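Local coordinates for transcriptional regulator, PadR family (Enterococcus faecalis, PDB 3HHH), which probably binds DNA as a dimer through a winged helix-turn-helix domain and regulates transcription, at residues G16-I21 and Y30-I35; A20-K25 and T51-L56. All blocks are in the same frame, centred on the assembly; numbering follows the deposited sequence.

Contact 1: G16-I21 and Y30-I35; sequences GLVLAI and YEITKI
I21 meets I32 and I35 where helix 13-24 packs against helix 29-37, the first two helices of the three-helix core in what the PadR family and the fold identify as a winged helix-turn-helix domain. The two isoleucines of 30-35 are three residues apart, so both can address a single partner. I21 lies against the pair with its whole side chain. Its CG2 is 3.8 Å from I35 CD1, the two side chains running past each other in opposite senses, and 4.2 Å from I32 CG1. The CG1-CD1 arm likewise touches both: CD1 comes to 3.9 Å from I32 CG2, 3.8 Å from the backbone O of I32 and 4.0 Å from I35 CG2. I21 CG1 stands opposite the carbonyl carbon (chi1 -69°) and CG2 opposite the backbone N, which spreads the two branches over the I32/I35 pair.

The segment axes stay 10.4 Å apart at closest approach, with 115° between their N-to-C directions. This steep angle goes with a small set of touching residues, V18 and I21 against I32 and I35, burying 215 Å² in all. Further out, L36 continues the isoleucine face of helix 29-37 and reaches both L17 and I21, while M105 of the second subunit packs on I21, bringing the dimer partner to this core. V18, three residues before I21, makes the longest of the contacts, its CG2 lying 4.4 Å from I32 CG2.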
# COMPACT_ATOMS: atom_id res chain seq x y z
N GLY B 16 3.38 3.05 -8.44
CA GLY B 16 4.79 3.41 -8.28
C GLY B 16 5.73 2.42 -8.94
O GLY B 16 6.69 2.82 -9.59
N LEU B 17 5.45 1.13 -8.77
CA LEU B 17 6.27 0.08 -9.38
C LEU B 17 6.14 0.07 -10.90
O LEU B 17 7.10 -0.21 -11.60
CB LEU B 17 5.87 -1.29 -8.83
CG LEU B 17 6.09 -1.53 -7.33
CD1 LEU B 17 5.68 -2.95 -6.99
CD2 LEU B 17 7.55 -1.28 -6.94
N VAL B 18 4.94 0.37 -11.39
CA VAL B 18 4.71 0.45 -12.83
C VAL B 18 5.54 1.59 -13.42
O VAL B 18 6.25 1.40 -14.40
CB VAL B 18 3.21 0.63 -13.17
CG1 VAL B 18 3.02 1.10 -14.60
CG2 VAL B 18 2.46 -0.68 -12.93
N LEU B 19 5.48 2.77 -12.80
CA LEU B 19 6.31 3.88 -13.23
C LEU B 19 7.78 3.45 -13.25
O LEU B 19 8.49 3.70 -14.23
CB LEU B 19 6.13 5.10 -12.32
CG LEU B 19 4.79 5.85 -12.39
CD1 LEU B 19 4.85 7.09 -11.50
CD2 LEU B 19 4.43 6.24 -13.81
N ALA B 20 8.21 2.79 -12.17
CA ALA B 20 9.57 2.29 -12.03
C ALA B 20 10.00 1.43 -13.21
O ALA B 20 11.06 1.65 -13.79
CB ALA B 20 9.72 1.51 -10.73
N ILE B 21 9.16 0.45 -13.55
CA ILE B 21 9.45 -0.47 -14.66
C ILE B 21 9.58 0.28 -15.99
O ILE B 21 10.51 0.03 -16.76
CB ILE B 21 8.38 -1.57 -14.79
CG1 ILE B 21 8.46 -2.52 -13.60
CG2 ILE B 21 8.57 -2.35 -16.08
CD1 ILE B 21 7.22 -3.38 -13.43
N TYR B 30 2.17 -6.47 -21.35
CA TYR B 30 2.57 -7.86 -21.12
C TYR B 30 3.97 -7.93 -20.50
O TYR B 30 4.19 -8.70 -19.57
CB TYR B 30 2.53 -8.67 -22.42
CG TYR B 30 2.63 -10.17 -22.20
CD1 TYR B 30 3.88 -10.78 -22.01
CD2 TYR B 30 1.50 -10.97 -22.20
CE1 TYR B 30 3.98 -12.15 -21.81
CE2 TYR B 30 1.59 -12.35 -22.00
CZ TYR B 30 2.83 -12.93 -21.80
OH TYR B 30 2.93 -14.29 -21.60
N GLU B 31 4.90 -7.15 -21.04
CA GLU B 31 6.26 -7.07 -20.49
C GLU B 31 6.23 -6.61 -19.04
O GLU B 31 6.88 -7.21 -18.19
CB GLU B 31 7.12 -6.09 -21.30
CG GLU B 31 7.79 -6.68 -22.52
CD GLU B 31 8.56 -5.65 -23.33
OE1 GLU B 31 8.37 -4.43 -23.09
OE2 GLU B 31 9.34 -6.04 -24.23
N ILE B 32 5.46 -5.56 -18.77
CA ILE B 32 5.37 -4.96 -17.44
C ILE B 32 4.80 -5.96 -16.43
O ILE B 32 5.35 -6.14 -15.35
CB ILE B 32 4.47 -3.70 -17.43
CG1 ILE B 32 5.06 -2.62 -18.34
CG2 ILE B 32 4.31 -3.17 -16.01
CD1 ILE B 32 4.19 -1.38 -18.46
N THR B 33 3.70 -6.61 -16.81
CA THR B 33 3.05 -7.61 -15.96
C THR B 33 3.97 -8.79 -15.69
O THR B 33 4.01 -9.31 -14.58
CB THR B 33 1.73 -8.11 -16.60
OG1 THR B 33 0.92 -6.99 -17.00
CG2 THR B 33 0.94 -8.98 -15.62
N LYS B 34 4.73 -9.20 -16.71
CA LYS B 34 5.63 -10.35 -16.61
C LYS B 34 6.80 -10.07 -15.66
O LYS B 34 7.22 -10.95 -14.90
CB LYS B 34 6.16 -10.74 -17.99
CG LYS B 34 6.67 -12.18 -18.07
CD LYS B 34 7.84 -12.31 -19.03
CE LYS B 34 8.34 -13.75 -19.10
NZ LYS B 34 8.78 -14.26 -17.77
N ILE B 35 7.34 -8.85 -15.71
CA ILE B 35 8.39 -8.40 -14.80
C ILE B 35 7.88 -8.38 -13.35
O ILE B 35 8.54 -8.90 -12.46
CB ILE B 35 8.91 -7.00 -15.17
CG1 ILE B 35 9.74 -7.07 -16.45
CG2 ILE B 35 9.76 -6.43 -14.03
CD1 ILE B 35 10.13 -5.71 -17.00

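Contact 2: A20-K25 and T51-L56; sequences AIIQRK and TILLRL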
# COMPACT_ATOMS: atom_id res chain seq x y z
N ALA B 20 8.21 2.79 -12.17
CA ALA B 20 9.57 2.29 -12.03
C ALA B 20 10.00 1.43 -13.21
O ALA B 20 11.06 1.65 -13.79
CB ALA B 20 9.72 1.51 -10.73
N ILE B 21 9.16 0.45 -13.55
CA ILE B 21 9.45 -0.47 -14.66
C ILE B 21 9.58 0.28 -15.99
O ILE B 21 10.51 0.03 -16.76
CB ILE B 21 8.38 -1.57 -14.79
CG1 ILE B 21 8.46 -2.52 -13.60
CG2 ILE B 21 8.57 -2.35 -16.08
CD1 ILE B 21 7.22 -3.38 -13.43
N ILE B 22 8.67 1.21 -16.26
CA ILE B 22 8.70 2.00 -17.49
C ILE B 22 9.97 2.87 -17.58
O ILE B 22 10.54 3.03 -18.67
CB ILE B 22 7.43 2.88 -17.63
CG1 ILE B 22 6.16 2.01 -17.75
CG2 ILE B 22 7.53 3.79 -18.84
CD1 ILE B 22 4.86 2.78 -17.54
N GLN B 23 10.41 3.42 -16.45
CA GLN B 23 11.63 4.23 -16.40
C GLN B 23 12.86 3.45 -16.88
O GLN B 23 13.72 3.99 -17.57
CB GLN B 23 11.91 4.72 -14.98
CG GLN B 23 12.94 5.85 -14.89
CD GLN B 23 13.56 5.98 -13.51
OE1 GLN B 23 13.92 4.98 -12.88
NE2 GLN B 23 13.71 7.21 -13.04
N ARG B 24 12.92 2.19 -16.49
CA ARG B 24 14.07 1.34 -16.77
C ARG B 24 14.15 0.99 -18.25
O ARG B 24 15.23 1.04 -18.86
CB ARG B 24 13.98 0.05 -15.94
CG ARG B 24 15.22 -0.27 -15.12
CD ARG B 24 15.14 -1.67 -14.55
NE ARG B 24 13.88 -1.89 -13.81
CZ ARG B 24 13.46 -3.07 -13.35
NH1 ARG B 24 14.18 -4.18 -13.51
NH2 ARG B 24 12.30 -3.13 -12.70
N LYS B 25 13.00 0.63 -18.83
CA LYS B 25 12.93 0.21 -20.23
C LYS B 25 11.58 0.57 -20.85
O LYS B 25 10.53 0.44 -20.20
CB LYS B 25 13.14 -1.31 -20.32
CG LYS B 25 13.45 -1.83 -21.73
CD LYS B 25 13.18 -3.33 -21.84
CE LYS B 25 13.70 -3.90 -23.15
NZ LYS B 25 13.53 -5.39 -23.21
N THR B 51 -5.44 -1.14 -16.50
CA THR B 51 -6.22 -0.11 -15.80
C THR B 51 -5.30 0.99 -15.28
O THR B 51 -5.59 2.17 -15.44
CB THR B 51 -7.01 -0.69 -14.61
OG1 THR B 51 -7.82 -1.78 -15.05
CG2 THR B 51 -7.89 0.37 -13.97
N ILE B 52 -4.20 0.57 -14.66
CA ILE B 52 -3.20 1.50 -14.14
C ILE B 52 -2.57 2.33 -15.27
O ILE B 52 -2.40 3.54 -15.13
CB ILE B 52 -2.09 0.76 -13.35
CG1 ILE B 52 -2.65 0.27 -12.01
CG2 ILE B 52 -0.88 1.66 -13.13
CD1 ILE B 52 -1.73 -0.68 -11.28
N LEU B 53 -2.25 1.67 -16.39
CA LEU B 53 -1.64 2.34 -17.53
C LEU B 53 -2.56 3.39 -18.16
O LEU B 53 -2.09 4.46 -18.56
CB LEU B 53 -1.21 1.32 -18.60
CG LEU B 53 0.04 0.50 -18.26
CD1 LEU B 53 0.14 -0.73 -19.17
CD2 LEU B 53 1.30 1.36 -18.34
N LEU B 54 -3.85 3.10 -18.23
CA LEU B 54 -4.83 4.10 -18.67
C LEU B 54 -4.74 5.36 -17.81
O LEU B 54 -4.73 6.47 -18.33
CB LEU B 54 -6.26 3.54 -18.62
CG LEU B 54 -6.73 2.77 -19.86
CD1 LEU B 54 -7.99 1.96 -19.56
CD2 LEU B 54 -6.97 3.72 -21.03
N ARG B 55 -4.65 5.17 -16.50
CA ARG B 55 -4.62 6.30 -15.57
C ARG B 55 -3.32 7.10 -15.68
O ARG B 55 -3.34 8.33 -15.65
CB ARG B 55 -4.82 5.82 -14.13
CG ARG B 55 -4.97 6.98 -13.14
CD ARG B 55 -5.37 6.52 -11.75
NE ARG B 55 -5.38 7.65 -10.82
CZ ARG B 55 -4.30 8.19 -10.27
NH1 ARG B 55 -3.08 7.71 -10.53
NH2 ARG B 55 -4.43 9.23 -9.44
N LEU B 56 -2.19 6.39 -15.81
CA LEU B 56 -0.89 7.04 -15.99
C LEU B 56 -0.90 7.92 -17.23
O LEU B 56 -0.47 9.08 -17.19
CB LEU B 56 0.22 5.99 -16.11
CG LEU B 56 0.55 5.19 -14.85
CD1 LEU B 56 1.58 4.12 -15.18
CD2 LEU B 56 1.05 6.10 -13.73
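In the three-helix core of the winged helix fold, I22 near the C-terminal end of helix 13-24 reaches across to L53 and L56 on helix 46-58, the last helix of that core and, by analogy with other winged-helix regulators, the probable recognition helix. The contact is small, burying 73 Å² in all, and it is made by methyl groups at the ends of side chains. The nearest CA atoms, those of I22 and L53, are 10.3 Å apart, and the gap between them is bridged by side-chain length.

One methyl of I22 does the bridging. With CD1 extended away from CA (chi2 166°), the isoleucine carries this carbon to 3.9 Å from L53 CD2 and 4.3 Å from L56 CD1. Those two leucine methyls are themselves 4.2 Å apart, CD2 of L53 to CD1 of L56, so the three carbons form a nearly even triangle. L53 leaves its helix alongside the contact and not straight at it; its CD1 continues the extended line of the side chain (chi2 164°), and the other branch, CD2, turns to the isoleucine. L56, three residues further on, points more directly across.

Other parts of the domain close round the triangle. Y78 of strand 74-80, in the wing hairpin, packs on both I22 and L53, and L80 of the same strand also reaches I22. Q23, beside I22 on the sequence, faces another way, and its NE2 is hydrogen-bonded to E85 OE1 on helix 82-106. Between I22 and its two leucines there is hydrocarbon alone, so the helices are joined here by dispersion and the exclusion of water, without the directional demands of a polar bond.

In the fold
Contacts 1 and 2 illustrate how a compact helical domain can be built from one central helix. Both begin on helix 13-24, and their segments overlap at A20 and I21; contact 1 then leads to helix 29-37, contact 2 to helix 46-58, the next along the chain. Their centres lie about 6 Å apart, and they merge into one core: I32 CD1 from contact 1 is 4.0 Å from both L53 CD2 and I22 CG1 in contact 2. The three helices enclose a continuous apolar interior, with strand 74-80 on I22 and L53; helix 82-106 packs on another part of helix 13-24, through A20 and L17. Both contacts touch the second subunit, so the probable DNA-binding domain packs directly against the dimer partner.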